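Endo-beta-1,2-glucanase (Talaromyces funiculosus, PDB 6IMV) hydrolyses beta-1,2-glucan chains from within, as an endo-acting glycoside hydrolase that binds sophorose. Local coordinates at residues Q212-I223 with Q235-L245. Numbering follows the deposited sequence.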
# COMPACT_ATOMS: atom_id res chain seq x y z
N GLN A 212 -16.80 -0.32 -18.67
CA GLN A 212 -18.14 0.12 -19.09
C GLN A 212 -18.13 0.58 -20.55
O GLN A 212 -19.14 0.48 -21.23
CB GLN A 212 -18.63 1.27 -18.21
CG GLN A 212 -20.10 1.63 -18.42
CD GLN A 212 -20.48 2.80 -17.56
OE1 GLN A 212 -20.25 3.96 -17.92
NE2 GLN A 212 -21.06 2.51 -16.40
N GLY A 213 -17.00 1.13 -20.99
CA GLY A 213 -16.85 1.67 -22.34
C GLY A 213 -16.52 3.15 -22.31
O GLY A 213 -16.73 3.80 -21.29
N GLU A 214 -15.99 3.66 -23.42
CA GLU A 214 -15.63 5.05 -23.60
C GLU A 214 -14.68 5.49 -22.48
O GLU A 214 -14.78 6.61 -21.98
CB GLU A 214 -16.90 5.90 -23.65
CG GLU A 214 -17.79 5.55 -24.82
CD GLU A 214 -19.24 5.95 -24.65
OE1 GLU A 214 -19.51 6.99 -24.00
OE2 GLU A 214 -20.10 5.23 -25.18
N GLY A 215 -13.76 4.59 -22.09
CA GLY A 215 -12.68 4.88 -21.14
C GLY A 215 -13.11 4.81 -19.69
O GLY A 215 -12.31 5.09 -18.79
N LYS A 216 -14.38 4.42 -19.44
CA LYS A 216 -14.94 4.40 -18.10
C LYS A 216 -14.74 3.01 -17.50
O LYS A 216 -15.17 2.01 -18.07
CB LYS A 216 -16.42 4.81 -18.11
CG LYS A 216 -16.65 6.27 -18.47
CD LYS A 216 -18.10 6.67 -18.67
CE LYS A 216 -18.21 8.09 -19.19
NZ LYS A 216 -19.58 8.63 -19.02
N VAL A 217 -14.08 2.98 -16.33
CA VAL A 217 -13.76 1.75 -15.60
C VAL A 217 -14.42 1.86 -14.22
O VAL A 217 -14.18 2.83 -13.52
CB VAL A 217 -12.24 1.55 -15.48
CG1 VAL A 217 -11.89 0.35 -14.61
CG2 VAL A 217 -11.56 1.44 -16.84
N CYS A 218 -15.25 0.87 -13.83
CA CYS A 218 -15.95 0.94 -12.54
C CYS A 218 -14.94 0.96 -11.39
O CYS A 218 -14.03 0.14 -11.34
CB CYS A 218 -16.89 -0.23 -12.29
SG CYS A 218 -17.94 -0.68 -13.69
N ALA A 219 -15.12 1.88 -10.44
CA ALA A 219 -14.44 1.83 -9.16
C ALA A 219 -14.95 0.62 -8.37
O ALA A 219 -14.15 -0.15 -7.78
CB ALA A 219 -14.64 3.12 -8.40
N VAL A 220 -16.27 0.44 -8.38
CA VAL A 220 -16.92 -0.73 -7.79
C VAL A 220 -17.92 -1.28 -8.80
O VAL A 220 -18.74 -0.55 -9.32
CB VAL A 220 -17.61 -0.38 -6.46
CG1 VAL A 220 -18.35 -1.58 -5.88
CG2 VAL A 220 -16.64 0.19 -5.44
N THR A 221 -17.81 -2.58 -9.09
CA THR A 221 -18.76 -3.27 -9.95
C THR A 221 -19.78 -4.01 -9.07
O THR A 221 -19.41 -4.72 -8.13
CB THR A 221 -18.05 -4.23 -10.91
OG1 THR A 221 -17.35 -3.44 -11.87
CG2 THR A 221 -19.01 -5.17 -11.62
N ASP A 222 -21.06 -3.79 -9.39
CA ASP A 222 -22.19 -4.50 -8.83
C ASP A 222 -22.46 -5.73 -9.70
O ASP A 222 -22.59 -5.62 -10.93
CB ASP A 222 -23.41 -3.59 -8.73
CG ASP A 222 -23.22 -2.46 -7.74
OD1 ASP A 222 -22.45 -2.63 -6.77
OD2 ASP A 222 -23.81 -1.40 -7.95
N ILE A 223 -22.52 -6.89 -9.04
CA ILE A 223 -22.70 -8.20 -9.63
C ILE A 223 -24.15 -8.62 -9.36
O ILE A 223 -24.59 -8.52 -8.24
CB ILE A 223 -21.70 -9.21 -9.04
CG1 ILE A 223 -20.26 -8.67 -9.06
CG2 ILE A 223 -21.82 -10.56 -9.72
CD1 ILE A 223 -19.29 -9.54 -8.30
N GLN A 235 -26.30 -13.57 -15.48
CA GLN A 235 -25.33 -12.75 -14.77
C GLN A 235 -25.24 -11.38 -15.46
O GLN A 235 -25.30 -11.31 -16.69
CB GLN A 235 -23.96 -13.43 -14.76
CG GLN A 235 -22.90 -12.66 -13.98
CD GLN A 235 -23.18 -12.70 -12.50
OE1 GLN A 235 -24.00 -11.94 -11.99
NE2 GLN A 235 -22.50 -13.61 -11.81
N THR A 236 -25.11 -10.32 -14.67
CA THR A 236 -24.82 -8.98 -15.19
C THR A 236 -23.81 -8.29 -14.28
O THR A 236 -23.68 -8.61 -13.08
CB THR A 236 -26.08 -8.10 -15.32
OG1 THR A 236 -26.49 -7.77 -14.00
CG2 THR A 236 -27.21 -8.77 -16.07
N TYR A 237 -23.10 -7.32 -14.88
CA TYR A 237 -22.17 -6.44 -14.18
C TYR A 237 -22.51 -4.99 -14.56
O TYR A 237 -22.77 -4.70 -15.70
CB TYR A 237 -20.74 -6.83 -14.54
CG TYR A 237 -20.38 -8.25 -14.18
CD1 TYR A 237 -19.96 -8.57 -12.89
CD2 TYR A 237 -20.49 -9.27 -15.10
CE1 TYR A 237 -19.64 -9.87 -12.55
CE2 TYR A 237 -20.18 -10.58 -14.76
CZ TYR A 237 -19.75 -10.88 -13.48
OH TYR A 237 -19.44 -12.17 -13.13
N ALA A 238 -22.52 -4.09 -13.57
CA ALA A 238 -22.71 -2.69 -13.82
C ALA A 238 -21.88 -1.89 -12.83
O ALA A 238 -21.68 -2.32 -11.69
CB ALA A 238 -24.18 -2.35 -13.72
N CYS A 239 -21.39 -0.72 -13.26
CA CYS A 239 -20.69 0.17 -12.34
C CYS A 239 -21.65 0.63 -11.24
O CYS A 239 -22.82 0.89 -11.51
CB CYS A 239 -20.12 1.40 -13.03
SG CYS A 239 -18.88 1.00 -14.28
N GLU A 240 -21.13 0.73 -10.02
CA GLU A 240 -21.86 1.28 -8.91
C GLU A 240 -21.82 2.80 -9.02
O GLU A 240 -20.75 3.41 -8.94
CB GLU A 240 -21.28 0.79 -7.59
CG GLU A 240 -22.16 1.09 -6.41
CD GLU A 240 -21.72 0.38 -5.15
OE1 GLU A 240 -22.05 -0.82 -4.99
OE2 GLU A 240 -21.03 0.99 -4.38
N GLY A 241 -22.99 3.41 -9.25
CA GLY A 241 -23.10 4.83 -9.49
C GLY A 241 -22.27 5.28 -10.67
O GLY A 241 -22.18 4.59 -11.69
N THR A 242 -21.60 6.41 -10.49
CA THR A 242 -20.87 7.08 -11.55
C THR A 242 -19.42 7.33 -11.09
O THR A 242 -18.76 8.27 -11.57
CB THR A 242 -21.66 8.33 -11.95
OG1 THR A 242 -21.06 8.86 -13.13
CG2 THR A 242 -21.72 9.40 -10.88
N SER A 243 -18.92 6.47 -10.19
CA SER A 243 -17.53 6.50 -9.69
C SER A 243 -16.65 5.60 -10.55
O SER A 243 -16.84 4.38 -10.59
CB SER A 243 -17.45 6.05 -8.25
OG SER A 243 -17.91 7.07 -7.37
N TYR A 244 -15.65 6.20 -11.20
CA TYR A 244 -14.76 5.47 -12.10
C TYR A 244 -13.31 5.61 -11.63
O TYR A 244 -12.94 6.57 -10.97
CB TYR A 244 -14.92 5.98 -13.53
CG TYR A 244 -16.34 6.01 -14.02
CD1 TYR A 244 -17.02 4.83 -14.26
CD2 TYR A 244 -17.01 7.21 -14.22
CE1 TYR A 244 -18.34 4.84 -14.70
CE2 TYR A 244 -18.33 7.23 -14.66
CZ TYR A 244 -18.99 6.04 -14.89
OH TYR A 244 -20.29 6.05 -15.32
N LEU A 245 -12.50 4.60 -11.99
CA LEU A 245 -11.06 4.66 -11.84
C LEU A 245 -10.51 5.55 -12.96
O LEU A 245 -10.21 5.06 -14.04
CB LEU A 245 -10.49 3.24 -11.93
CG LEU A 245 -10.96 2.29 -10.83
CD1 LEU A 245 -10.20 0.98 -10.89
CD2 LEU A 245 -10.80 2.93 -9.46
O HOH W 1 -22.04 0.06 -15.93
O HOH W 2 -12.42 5.43 -15.95
O HOH W 3 -21.09 8.14 -16.82
O HOH W 4 -18.15 2.68 -9.08
O HOH W 5 -25.24 -5.90 -12.04
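The Tyr-244 ring lies across the aliphatic chain of Lys-216, whose CB sits over one ring face 4.0 Å from the centroid in a CH-pi contact, while CD passes close to CZ. The lysine reaches along the phenol because CG stands opposite the carbonyl carbon (chi1 -68°) and the rest of the chain is extended; NZ and Tyr-244 OH then share a water. The Gln-212 amide meets the ring's hydroxyl end almost perpendicularly, planes 82° apart, with NE2 3.4 Å from Cys-239 SG and a second water joining NE2 to Cys-239 N. Replacing Tyr-244 by an alanine would probably uncover the Lys-216 chain and leave the NZ-bound water without its phenol partner. Beside this group Cys-218 SG is bonded to Cys-239 SG (2.0 Å, chi3 -72°), tying the two segments covalently. Toward helix 252-261, Leu-245 spreads its methyls over Val-217 CG1 and Ala-219, held by the bond from Leu-245 N to Val-217 O (2.9 Å).

Farther along, Asp-222 and Glu-240 cross nearly at right angles, and Asp-222 OD1 approaches Glu-240 OE1 to 2.6 Å; one acid probably holds a proton, and Arg-160 forms a salt bridge with Glu-240 OE1. Beyond them Ile-223 runs beside Tyr-237, its CG2 3.6 Å from CE1, while Thr-221 CG2 meets the edge of the same ring. Asp-222 and Ala-238 are a hydrogen-bonded antiparallel pair, with Asp-222 N 2.8 Å from Ala-238 O. Strand 220-223 runs between 160-162 and 237-239 in a three-stranded antiparallel sheet, and its Val-220 touches a bound beta-D-glucopyranose. A disulfide from loop residue Cys-218 to Cys-239, ending edge strand 237-239, braces this sheet; a type I' hairpin turn, Gly-213 to Lys-216, with a classic beta bulge precedes it.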